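Local coordinates for thermosome subunit (Methanococcoides burtonii, PDB 3AQ1), which probably helps unfolded proteins fold in an ATP-dependent cycle, as a group II chaperonin subunit, here captured as an open-state monomer, at residues Gly169-Lys174 / Thr324-Gly329; Leu191-Pro196 / Gln285-Ile290; Val358-Gly363 / Asn425-Leu430. All coordinates share one frame; numbering follows the deposited sequence.

Contact 1: Gly169-Lys174 / Thr324-Gly329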
ATOM      1  N   GLY A 169     -10.819  -1.316  15.971  1.00 35.87           N
ATOM      2  CA  GLY A 169     -10.084  -2.280  16.751  1.00 33.95           C
ATOM      3  C   GLY A 169      -9.615  -3.403  15.847  1.00 42.34           C
ATOM      4  O   GLY A 169      -9.094  -3.149  14.767  1.00 58.08           O
ATOM      5  N   LEU A 170      -9.836  -4.643  16.274  1.00 40.33           N
ATOM      6  CA  LEU A 170      -9.349  -5.834  15.588  1.00 39.25           C
ATOM      7  C   LEU A 170     -10.349  -6.961  15.776  1.00 44.40           C
ATOM      8  O   LEU A 170     -10.690  -7.282  16.899  1.00 48.97           O
ATOM      9  CB  LEU A 170      -8.001  -6.252  16.177  1.00 36.71           C
ATOM     10  CG  LEU A 170      -7.337  -7.475  15.564  1.00 41.86           C
ATOM     11  CD1 LEU A 170      -6.979  -7.174  14.132  1.00 45.93           C
ATOM     12  CD2 LEU A 170      -6.097  -7.882  16.344  1.00 46.38           C
ATOM     13  N   VAL A 171     -10.812  -7.563  14.684  1.00 55.18           N
ATOM     14  CA  VAL A 171     -11.777  -8.664  14.746  1.00 50.91           C
ATOM     15  C   VAL A 171     -11.139 -10.012  14.367  1.00 43.16           C
ATOM     16  O   VAL A 171     -10.483 -10.111  13.356  1.00 47.33           O
ATOM     17  CB  VAL A 171     -12.983  -8.387  13.832  1.00 50.85           C
ATOM     18  CG1 VAL A 171     -13.913  -9.577  13.830  1.00 51.77           C
ATOM     19  CG2 VAL A 171     -13.722  -7.123  14.288  1.00 41.57           C
ATOM     20  N   ILE A 172     -11.314 -11.034  15.199  1.00 41.95           N
ATOM     21  CA  ILE A 172     -10.682 -12.343  15.002  1.00 40.58           C
ATOM     22  C   ILE A 172     -11.780 -13.358  14.812  1.00 47.84           C
ATOM     23  O   ILE A 172     -12.659 -13.481  15.662  1.00 49.62           O
ATOM     24  CB  ILE A 172      -9.902 -12.837  16.266  1.00 50.74           C
ATOM     25  CG1 ILE A 172      -8.893 -11.810  16.741  1.00 39.82           C
ATOM     26  CG2 ILE A 172      -9.199 -14.170  16.006  1.00 46.17           C
ATOM     27  CD1 ILE A 172      -7.984 -11.366  15.663  1.00 45.45           C
ATOM     28  N   ASP A 173     -11.738 -14.099  13.712  1.00 63.44           N
ATOM     29  CA  ASP A 173     -12.738 -15.131  13.470  1.00 60.99           C
ATOM     30  C   ASP A 173     -12.462 -16.373  14.323  1.00 58.81           C
ATOM     31  O   ASP A 173     -12.072 -17.422  13.809  1.00 63.91           O
ATOM     32  CB  ASP A 173     -12.777 -15.502  11.998  1.00 54.91           C
ATOM     33  CG  ASP A 173     -13.976 -16.332  11.652  1.00 58.19           C
ATOM     34  OD1 ASP A 173     -14.954 -16.255  12.419  1.00 62.14           O
ATOM     35  OD2 ASP A 173     -13.943 -17.049  10.627  1.00 60.65           O
ATOM     36  N   LYS A 174     -12.659 -16.231  15.630  1.00 46.47           N
ATOM     37  CA  LYS A 174     -12.446 -17.305  16.595  1.00 38.85           C
ATOM     38  C   LYS A 174     -13.394 -17.097  17.764  1.00 44.70           C
ATOM     39  O   LYS A 174     -13.771 -15.969  18.075  1.00 48.27           O
ATOM     40  CB  LYS A 174     -10.995 -17.322  17.070  1.00 43.17           C
ATOM     41  CG  LYS A 174     -10.143 -18.398  16.396  1.00 60.56           C
ATOM     42  CD  LYS A 174     -10.514 -19.785  16.907  1.00 57.95           C
ATOM     43  CE  LYS A 174      -9.719 -20.860  16.215  1.00 67.58           C
ATOM     44  NZ  LYS A 174     -10.236 -21.068  14.829  1.00 89.72           N
ATOM     45  N   THR A 324     -10.476  -2.819  11.408  1.00 43.97           N
ATOM     46  CA  THR A 324     -10.774  -3.997  10.629  1.00 41.58           C
ATOM     47  C   THR A 324     -11.977  -3.650   9.802  1.00 45.21           C
ATOM     48  O   THR A 324     -12.950  -3.122  10.323  1.00 57.41           O
ATOM     49  CB  THR A 324     -11.126  -5.182  11.536  1.00 42.90           C
ATOM     50  OG1 THR A 324      -9.996  -5.491  12.355  1.00 55.56           O
ATOM     51  CG2 THR A 324     -11.495  -6.402  10.716  1.00 42.82           C
ATOM     52  N   VAL A 325     -11.889  -3.914   8.506  1.00 45.33           N
ATOM     53  CA  VAL A 325     -13.032  -3.820   7.619  1.00 42.28           C
ATOM     54  C   VAL A 325     -13.700  -5.184   7.593  1.00 47.30           C
ATOM     55  O   VAL A 325     -13.105  -6.147   7.112  1.00 46.86           O
ATOM     56  CB  VAL A 325     -12.609  -3.515   6.167  1.00 38.62           C
ATOM     57  CG1 VAL A 325     -13.831  -3.440   5.290  1.00 41.69           C
ATOM     58  CG2 VAL A 325     -11.797  -2.229   6.067  1.00 31.17           C
ATOM     59  N   LEU A 326     -14.915  -5.282   8.123  1.00 38.16           N
ATOM     60  CA  LEU A 326     -15.730  -6.449   7.833  1.00 41.60           C
ATOM     61  C   LEU A 326     -16.365  -6.219   6.467  1.00 56.35           C
ATOM     62  O   LEU A 326     -17.343  -5.480   6.342  1.00 62.26           O
ATOM     63  CB  LEU A 326     -16.804  -6.650   8.896  1.00 39.46           C
ATOM     64  CG  LEU A 326     -16.274  -6.847  10.308  1.00 42.60           C
ATOM     65  CD1 LEU A 326     -17.418  -7.063  11.266  1.00 47.02           C
ATOM     66  CD2 LEU A 326     -15.322  -8.026  10.327  1.00 42.24           C
ATOM     67  N   LEU A 327     -15.787  -6.837   5.440  1.00 58.83           N
ATOM     68  CA  LEU A 327     -16.230  -6.652   4.057  1.00 52.06           C
ATOM     69  C   LEU A 327     -17.366  -7.599   3.681  1.00 52.00           C
ATOM     70  O   LEU A 327     -17.214  -8.821   3.776  1.00 49.46           O
ATOM     71  CB  LEU A 327     -15.053  -6.872   3.107  1.00 47.04           C
ATOM     72  CG  LEU A 327     -15.273  -6.643   1.613  1.00 41.45           C
ATOM     73  CD1 LEU A 327     -15.755  -5.226   1.375  1.00 39.92           C
ATOM     74  CD2 LEU A 327     -13.976  -6.907   0.863  1.00 36.36           C
ATOM     75  N   HIS A 328     -18.497  -7.035   3.257  1.00 48.17           N
ATOM     76  CA  HIS A 328     -19.635  -7.835   2.788  1.00 52.27           C
ATOM     77  C   HIS A 328     -19.833  -7.801   1.262  1.00 62.08           C
ATOM     78  O   HIS A 328     -19.574  -6.790   0.609  1.00 60.83           O
ATOM     79  CB  HIS A 328     -20.923  -7.385   3.474  1.00 59.24           C
ATOM     80  CG  HIS A 328     -21.017  -7.790   4.909  1.00 65.04           C
ATOM     81  ND1 HIS A 328     -20.598  -6.979   5.940  1.00 68.15           N
ATOM     82  CD2 HIS A 328     -21.475  -8.927   5.487  1.00 65.54           C
ATOM     83  CE1 HIS A 328     -20.791  -7.601   7.092  1.00 70.99           C
ATOM     84  NE2 HIS A 328     -21.318  -8.785   6.844  1.00 57.32           N
ATOM     85  N   GLY A 329     -20.299  -8.919   0.711  1.00 68.66           N
ATOM     86  CA  GLY A 329     -20.632  -9.030  -0.701  1.00 68.98           C
ATOM     87  C   GLY A 329     -21.816  -9.967  -0.885  1.00 70.68           C
ATOM     88  O   GLY A 329     -22.219 -10.631   0.067  1.00 61.18           O
TER

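Contact 2: Leu191-Pro196 / Gln285-Ile290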
ATOM      1  N   LEU A 191      -2.825 -11.746  27.168  1.00 35.74           N
ATOM      2  CA  LEU A 191      -1.629 -12.577  27.085  1.00 43.22           C
ATOM      3  C   LEU A 191      -1.606 -13.291  25.728  1.00 46.91           C
ATOM      4  O   LEU A 191      -2.589 -13.914  25.343  1.00 48.23           O
ATOM      5  CB  LEU A 191      -1.624 -13.593  28.240  1.00 37.89           C
ATOM      6  CG  LEU A 191      -0.470 -14.588  28.368  1.00 41.43           C
ATOM      7  CD1 LEU A 191       0.795 -13.893  28.831  1.00 38.90           C
ATOM      8  CD2 LEU A 191      -0.825 -15.722  29.318  1.00 37.56           C
ATOM      9  N   LEU A 192      -0.503 -13.182  24.992  1.00 43.35           N
ATOM     10  CA  LEU A 192      -0.372 -13.892  23.713  1.00 41.26           C
ATOM     11  C   LEU A 192       0.582 -15.076  23.848  1.00 42.99           C
ATOM     12  O   LEU A 192       1.716 -14.906  24.284  1.00 52.63           O
ATOM     13  CB  LEU A 192       0.087 -12.944  22.595  1.00 33.58           C
ATOM     14  CG  LEU A 192      -0.768 -11.673  22.525  1.00 37.89           C
ATOM     15  CD1 LEU A 192      -0.231 -10.665  21.531  1.00 46.90           C
ATOM     16  CD2 LEU A 192      -2.182 -12.030  22.199  1.00 35.34           C
ATOM     17  N   LEU A 193       0.112 -16.274  23.498  1.00 38.66           N
ATOM     18  CA  LEU A 193       0.949 -17.475  23.539  1.00 45.61           C
ATOM     19  C   LEU A 193       1.137 -18.053  22.152  1.00 50.99           C
ATOM     20  O   LEU A 193       0.170 -18.314  21.451  1.00 54.13           O
ATOM     21  CB  LEU A 193       0.323 -18.557  24.427  1.00 48.15           C
ATOM     22  CG  LEU A 193      -0.051 -18.202  25.877  1.00 45.17           C
ATOM     23  CD1 LEU A 193      -0.555 -19.420  26.644  1.00 42.38           C
ATOM     24  CD2 LEU A 193       1.118 -17.585  26.594  1.00 39.12           C
ATOM     25  N   SER A 194       2.383 -18.262  21.754  1.00 61.42           N
ATOM     26  CA  SER A 194       2.666 -19.000  20.524  1.00 57.61           C
ATOM     27  C   SER A 194       2.910 -20.462  20.890  1.00 58.57           C
ATOM     28  O   SER A 194       2.893 -21.342  20.039  1.00 68.28           O
ATOM     29  CB  SER A 194       3.883 -18.425  19.806  1.00 51.55           C
ATOM     30  OG  SER A 194       5.054 -18.604  20.593  1.00 58.77           O
ATOM     31  N   CYS A 195       3.129 -20.719  22.172  1.00 52.91           N
ATOM     32  CA  CYS A 195       3.279 -22.082  22.640  1.00 53.14           C
ATOM     33  C   CYS A 195       1.934 -22.685  23.012  1.00 55.90           C
ATOM     34  O   CYS A 195       1.002 -21.964  23.366  1.00 50.46           O
ATOM     35  CB  CYS A 195       4.235 -22.145  23.835  1.00 42.50           C
ATOM     36  SG  CYS A 195       3.695 -21.287  25.295  1.00 60.00           S
ATOM     37  N   PRO A 196       1.834 -24.018  22.942  1.00 62.87           N
ATOM     38  CA  PRO A 196       0.614 -24.720  23.338  1.00 62.18           C
ATOM     39  C   PRO A 196       0.490 -24.720  24.848  1.00 56.93           C
ATOM     40  O   PRO A 196       1.506 -24.669  25.540  1.00 61.10           O
ATOM     41  CB  PRO A 196       0.869 -26.167  22.873  1.00 67.89           C
ATOM     42  CG  PRO A 196       2.147 -26.140  22.087  1.00 63.42           C
ATOM     43  CD  PRO A 196       2.907 -24.955  22.577  1.00 65.36           C
ATOM     44  N   GLN A 285       6.797 -17.581  24.222  1.00 76.92           N
ATOM     45  CA  GLN A 285       7.112 -18.924  23.734  1.00 73.29           C
ATOM     46  C   GLN A 285       7.339 -19.907  24.865  1.00 64.31           C
ATOM     47  O   GLN A 285       7.162 -21.106  24.693  1.00 62.74           O
ATOM     48  CB  GLN A 285       8.325 -18.912  22.806  1.00 76.69           C
ATOM     49  CG  GLN A 285       7.973 -19.015  21.338  1.00 86.74           C
ATOM     50  CD  GLN A 285       8.160 -17.700  20.607  1.00 92.99           C
ATOM     51  OE1 GLN A 285       8.946 -16.855  21.038  1.00 82.39           O
ATOM     52  NE2 GLN A 285       7.445 -17.521  19.489  1.00 95.77           N
ATOM     53  N   ASP A 286       7.729 -19.392  26.022  1.00 64.71           N
ATOM     54  CA  ASP A 286       7.994 -20.230  27.181  1.00 62.85           C
ATOM     55  C   ASP A 286       7.021 -19.808  28.268  1.00 66.82           C
ATOM     56  O   ASP A 286       7.025 -18.655  28.687  1.00 68.88           O
ATOM     57  CB  ASP A 286       9.449 -20.036  27.641  1.00 63.64           C
ATOM     58  CG  ASP A 286       9.874 -21.007  28.756  1.00 78.85           C
ATOM     59  OD1 ASP A 286       9.007 -21.627  29.412  1.00 72.20           O
ATOM     60  OD2 ASP A 286      11.099 -21.139  28.985  1.00 90.54           O
ATOM     61  N   LEU A 287       6.176 -20.734  28.712  1.00 70.75           N
ATOM     62  CA  LEU A 287       5.234 -20.445  29.797  1.00 69.69           C
ATOM     63  C   LEU A 287       5.945 -20.103  31.108  1.00 72.42           C
ATOM     64  O   LEU A 287       5.342 -19.541  32.029  1.00 71.36           O
ATOM     65  CB  LEU A 287       4.283 -21.626  30.028  1.00 66.02           C
ATOM     66  CG  LEU A 287       3.310 -22.048  28.927  1.00 64.60           C
ATOM     67  CD1 LEU A 287       2.714 -23.398  29.261  1.00 67.71           C
ATOM     68  CD2 LEU A 287       2.213 -21.009  28.717  1.00 57.30           C
ATOM     69  N   ASP A 288       7.224 -20.452  31.198  1.00 78.55           N
ATOM     70  CA  ASP A 288       7.973 -20.274  32.438  1.00 85.95           C
ATOM     71  C   ASP A 288       8.539 -18.862  32.547  1.00 84.06           C
ATOM     72  O   ASP A 288       9.050 -18.457  33.594  1.00 82.52           O
ATOM     73  CB  ASP A 288       9.083 -21.325  32.545  1.00 92.75           C
ATOM     74  CG  ASP A 288       8.555 -22.684  32.964  1.00 91.32           C
ATOM     75  OD1 ASP A 288       7.660 -22.706  33.840  1.00 86.68           O
ATOM     76  OD2 ASP A 288       9.030 -23.716  32.428  1.00 89.16           O
ATOM     77  N   GLN A 289       8.423 -18.110  31.461  1.00 82.05           N
ATOM     78  CA  GLN A 289       9.005 -16.783  31.408  1.00 81.10           C
ATOM     79  C   GLN A 289       7.983 -15.732  31.005  1.00 71.30           C
ATOM     80  O   GLN A 289       8.149 -15.036  30.007  1.00 72.76           O
ATOM     81  CB  GLN A 289      10.214 -16.786  30.474  1.00 93.63           C
ATOM     82  CG  GLN A 289      11.385 -17.596  31.040  1.00110.61           C
ATOM     83  CD  GLN A 289      12.479 -17.865  30.026  1.00118.50           C
ATOM     84  OE1 GLN A 289      12.206 -18.111  28.846  1.00116.27           O
ATOM     85  NE2 GLN A 289      13.731 -17.834  30.484  1.00121.30           N
ATOM     86  N   ILE A 290       6.922 -15.619  31.800  1.00 64.28           N
ATOM     87  CA  ILE A 290       5.899 -14.612  31.563  1.00 59.84           C
ATOM     88  C   ILE A 290       6.105 -13.456  32.515  1.00 59.80           C
ATOM     89  O   ILE A 290       6.139 -13.651  33.720  1.00 61.02           O
ATOM     90  CB  ILE A 290       4.482 -15.171  31.798  1.00 56.93           C
ATOM     91  CG1 ILE A 290       4.221 -16.375  30.911  1.00 65.16           C
ATOM     92  CG2 ILE A 290       3.428 -14.113  31.524  1.00 50.39           C
ATOM     93  CD1 ILE A 290       2.781 -16.785  30.904  1.00 66.63           C
TER

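Contact 3: Val358-Gly363 / Asn425-Leu430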
ATOM      1  N   VAL A 358       0.272  13.259  -6.936  1.00 50.35           N
ATOM      2  CA  VAL A 358       0.184  12.227  -7.958  1.00 49.77           C
ATOM      3  C   VAL A 358       0.576  12.802  -9.304  1.00 57.23           C
ATOM      4  O   VAL A 358       0.488  14.014  -9.527  1.00 56.03           O
ATOM      5  CB  VAL A 358      -1.226  11.656  -8.101  1.00 46.11           C
ATOM      6  CG1 VAL A 358      -1.750  11.219  -6.768  1.00 47.32           C
ATOM      7  CG2 VAL A 358      -2.137  12.694  -8.716  1.00 53.52           C
ATOM      8  N   VAL A 359       1.013  11.908 -10.188  1.00 60.33           N
ATOM      9  CA  VAL A 359       1.325  12.226 -11.573  1.00 59.94           C
ATOM     10  C   VAL A 359       0.219  11.609 -12.404  1.00 58.03           C
ATOM     11  O   VAL A 359      -0.404  10.648 -11.968  1.00 59.31           O
ATOM     12  CB  VAL A 359       2.655  11.572 -11.994  1.00 61.01           C
ATOM     13  CG1 VAL A 359       2.971  11.879 -13.434  1.00 67.82           C
ATOM     14  CG2 VAL A 359       3.775  12.048 -11.109  1.00 66.35           C
ATOM     15  N   VAL A 360      -0.048  12.147 -13.586  1.00 55.07           N
ATOM     16  CA  VAL A 360      -0.945  11.452 -14.498  1.00 52.07           C
ATOM     17  C   VAL A 360      -0.127  10.736 -15.545  1.00 49.40           C
ATOM     18  O   VAL A 360       1.032  11.079 -15.755  1.00 54.58           O
ATOM     19  CB  VAL A 360      -1.945  12.385 -15.156  1.00 51.01           C
ATOM     20  CG1 VAL A 360      -3.083  12.639 -14.194  1.00 44.49           C
ATOM     21  CG2 VAL A 360      -1.261  13.683 -15.569  1.00 51.60           C
ATOM     22  N   GLY A 361      -0.739   9.752 -16.202  1.00 47.87           N
ATOM     23  CA  GLY A 361      -0.007   8.817 -17.040  1.00 48.05           C
ATOM     24  C   GLY A 361      -0.068   9.093 -18.528  1.00 55.08           C
ATOM     25  O   GLY A 361      -0.213  10.240 -18.953  1.00 60.42           O
ATOM     26  N   GLY A 362       0.071   8.034 -19.323  1.00 48.39           N
ATOM     27  CA  GLY A 362      -0.021   8.134 -20.767  1.00 40.77           C
ATOM     28  C   GLY A 362       1.121   8.902 -21.409  1.00 49.31           C
ATOM     29  O   GLY A 362       0.996   9.433 -22.523  1.00 44.43           O
ATOM     30  N   GLY A 363       2.244   8.959 -20.707  1.00 40.48           N
ATOM     31  CA  GLY A 363       3.424   9.612 -21.234  1.00 36.87           C
ATOM     32  C   GLY A 363       3.382  11.108 -21.017  1.00 41.37           C
ATOM     33  O   GLY A 363       4.312  11.823 -21.397  1.00 44.92           O
ATOM     34  N   ASN A 425      -0.863  22.159 -21.696  1.00 61.44           N
ATOM     35  CA  ASN A 425      -1.654  21.081 -21.113  1.00 67.76           C
ATOM     36  C   ASN A 425      -0.746  20.054 -20.461  1.00 73.24           C
ATOM     37  O   ASN A 425      -0.160  19.219 -21.152  1.00 63.04           O
ATOM     38  CB  ASN A 425      -2.517  20.395 -22.163  1.00 69.74           C
ATOM     39  CG  ASN A 425      -3.577  21.308 -22.725  1.00 82.43           C
ATOM     40  OD1 ASN A 425      -4.391  20.894 -23.548  1.00 90.20           O
ATOM     41  ND2 ASN A 425      -3.576  22.560 -22.285  1.00 81.35           N
ATOM     42  N   LYS A 426      -0.629  20.116 -19.135  1.00 76.55           N
ATOM     43  CA  LYS A 426       0.272  19.229 -18.408  1.00 72.54           C
ATOM     44  C   LYS A 426      -0.232  17.785 -18.429  1.00 65.82           C
ATOM     45  O   LYS A 426       0.561  16.839 -18.419  1.00 58.86           O
ATOM     46  CB  LYS A 426       0.457  19.703 -16.958  1.00 81.68           C
ATOM     47  CG  LYS A 426       0.802  21.180 -16.811  1.00 90.90           C
ATOM     48  CD  LYS A 426       1.237  21.536 -15.388  1.00 93.24           C
ATOM     49  CE  LYS A 426       1.603  23.020 -15.282  1.00 95.55           C
ATOM     50  NZ  LYS A 426       2.449  23.346 -14.091  1.00 91.18           N
ATOM     51  N   ASN A 427      -1.552  17.625 -18.462  1.00 64.56           N
ATOM     52  CA  ASN A 427      -2.168  16.310 -18.315  1.00 66.65           C
ATOM     53  C   ASN A 427      -2.387  15.586 -19.633  1.00 64.72           C
ATOM     54  O   ASN A 427      -3.042  14.542 -19.667  1.00 67.46           O
ATOM     55  CB  ASN A 427      -3.515  16.414 -17.588  1.00 72.37           C
ATOM     56  CG  ASN A 427      -3.424  17.169 -16.279  1.00 66.80           C
ATOM     57  OD1 ASN A 427      -2.400  17.145 -15.589  1.00 60.07           O
ATOM     58  ND2 ASN A 427      -4.509  17.842 -15.924  1.00 72.33           N
ATOM     59  N   ALA A 428      -1.860  16.138 -20.718  1.00 54.26           N
ATOM     60  CA  ALA A 428      -2.074  15.536 -22.028  1.00 49.72           C
ATOM     61  C   ALA A 428      -1.223  14.287 -22.228  1.00 49.37           C
ATOM     62  O   ALA A 428       0.001  14.359 -22.244  1.00 45.61           O
ATOM     63  CB  ALA A 428      -1.798  16.535 -23.111  1.00 51.50           C
ATOM     64  N   GLY A 429      -1.879  13.143 -22.378  1.00 46.41           N
ATOM     65  CA  GLY A 429      -1.185  11.893 -22.638  1.00 42.87           C
ATOM     66  C   GLY A 429      -1.978  10.965 -23.543  1.00 52.91           C
ATOM     67  O   GLY A 429      -3.155  11.221 -23.858  1.00 48.71           O
ATOM     68  N   LEU A 430      -1.343   9.877 -23.965  1.00 51.97           N
ATOM     69  CA  LEU A 430      -1.991   8.940 -24.874  1.00 50.27           C
ATOM     70  C   LEU A 430      -2.968   8.031 -24.137  1.00 59.15           C
ATOM     71  O   LEU A 430      -2.602   7.365 -23.180  1.00 64.22           O
ATOM     72  CB  LEU A 430      -0.959   8.104 -25.631  1.00 41.24           C
ATOM     73  CG  LEU A 430      -1.537   7.010 -26.543  1.00 52.17           C
ATOM     74  CD1 LEU A 430      -2.568   7.585 -27.510  1.00 49.98           C
ATOM     75  CD2 LEU A 430      -0.440   6.261 -27.303  1.00 50.98           C
TER

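Contact 1: Gly169-Lys174 / Thr324-Gly329
The hydroxyl of Thr324 carries the polar part of this contact, lying against the backbone of Gly169-Val171. Val171 N donates to Thr324 OG1 over 3.2 Å, with an N-H...O angle of 149°, and the same oxygen gives a weak bond to Gly169 O at 3.5 Å. With Thr324 CG2 anti to the backbone N, the methyl is turned to the isopropyl group of Val171, where CG2 lies 4.0 Å from Val171 CB. The apolar patch continues to Leu326, whose CD2 is 4.1 Å from Val171 CG1, the two side chains crossing at about a right angle. The strand axes are 46° apart and approach to 7.0 Å, and no backbone-to-backbone hydrogen bond joins the two segments; the polar link runs through the Thr324 hydroxyl. Each strand is positioned by its own sheet: Leu170 and Ile172 pair with Val314 and Thr312, whereas Thr324 pairs with Ile167 and Val325 with Lys152 and Glu154. As in other chaperonins, this is probably where the apical and intermediate domains adjoin. Tyr313 of strand 310-317 touches both Val171 and Leu326, Lys152 NZ bonds to Val171 O, and helix 269-279 packs on Leu170.

Contact 2: Leu191-Pro196 / Gln285-Ile290
Leu287 reaches Cys195 and Leu193 with its branched end. Its CG, anti to its own carbonyl carbon (chi1 -64°), lies 3.7 Å from Cys195 SG, a sulfur held between its backbone N and carbonyl carbon (chi1 64°). Leu287 CD2 stands 3.8 Å from Leu193 CD1, the two leucines crossing at about a right angle. An alanine in place of Leu287 would probably leave Cys195 SG and Leu193 CD1 without these apolar neighbours and open a gap between the loop and the end of the strand. Farther back on the strand, Leu191 CD1 meets Ile290 CG2 at 3.8 Å, again with side chains at about a right angle. At the other end the bent chain of Gln285 brings NE2 to 2.8 Å from Ser194 OG, an oxygen hydrogen-bonded to Ile284 O. The loop has a type I turn from Asp286 to Gln289, overlaid by an Asx turn in which Asp288 N donates to Asp286 OD1 (2.8 Å) from above the carboxylate plane. A loop thus covers the end of strand 184-193, with Met230 of helix 226-235 also touching Leu287, an arrangement consistent with the chaperonin apical domain, where the chain runs on toward the unmodelled 200-224, probably part of the helical protrusion.

Contact 3: Val358-Gly363 / Asn425-Leu430
The glycine-rich turn Gly361-Gly362-Gly363, which follows strand 357-360 and is recognisable as the GGG motif of the chaperonin equatorial domain, meets Gly429 and Leu430. In relatives this motif lies at the nucleotide pocket, and the same role is probable here. Gly363 takes the N-cap position of helix 364-378, so the turn joins a strand of one small sheet to a helix start. Segment 425-430 makes a type I turn from Asn425 to Ala428 and then enters strand 428-430, which pairs with strand 437-439. The segments run 21° apart in direction where they touch, and Gly362 and Gly429 come within 4.4 Å of each other, CA to CA. Gly362 has a positive phi (68°), and a side chain at either glycine would point toward the other segment. Val360 and Asn427 make the side-chain contact: Val360 CG2, set between the backbone N and the carbonyl carbon, lies 3.6 Å from Asn427 OD1, the two crossing obliquely. On the other branch of the amide, Asn427 ND2 makes a weak hydrogen bond to Asp439 OD1. At the far end of the short strand, Leu430 N donates to Gly362 O over 2.8 Å at an N-H...O angle of 160°, meeting a lone pair in the carbonyl plane.

Contacts 1 and 2 belong to one region: both reach the same mixed sheet, through strands 169-172 and 184-193 that follow each other in the chain, and contact 2 is nested inside the loop closed by contact 1. Their centres are 26 Å apart and their nearest atoms about 8 Å, so they do not touch. Contact 3 comes later in the chain and on the opposite side of its centre, with its own centre 38 Å from that of contact 1 and 55 Å from that of contact 2. If contact 3 marks the nucleotide pocket, as its glycine motif suggests, contact 1 lies at a probable domain junction between that pocket and the apical region holding contact 2.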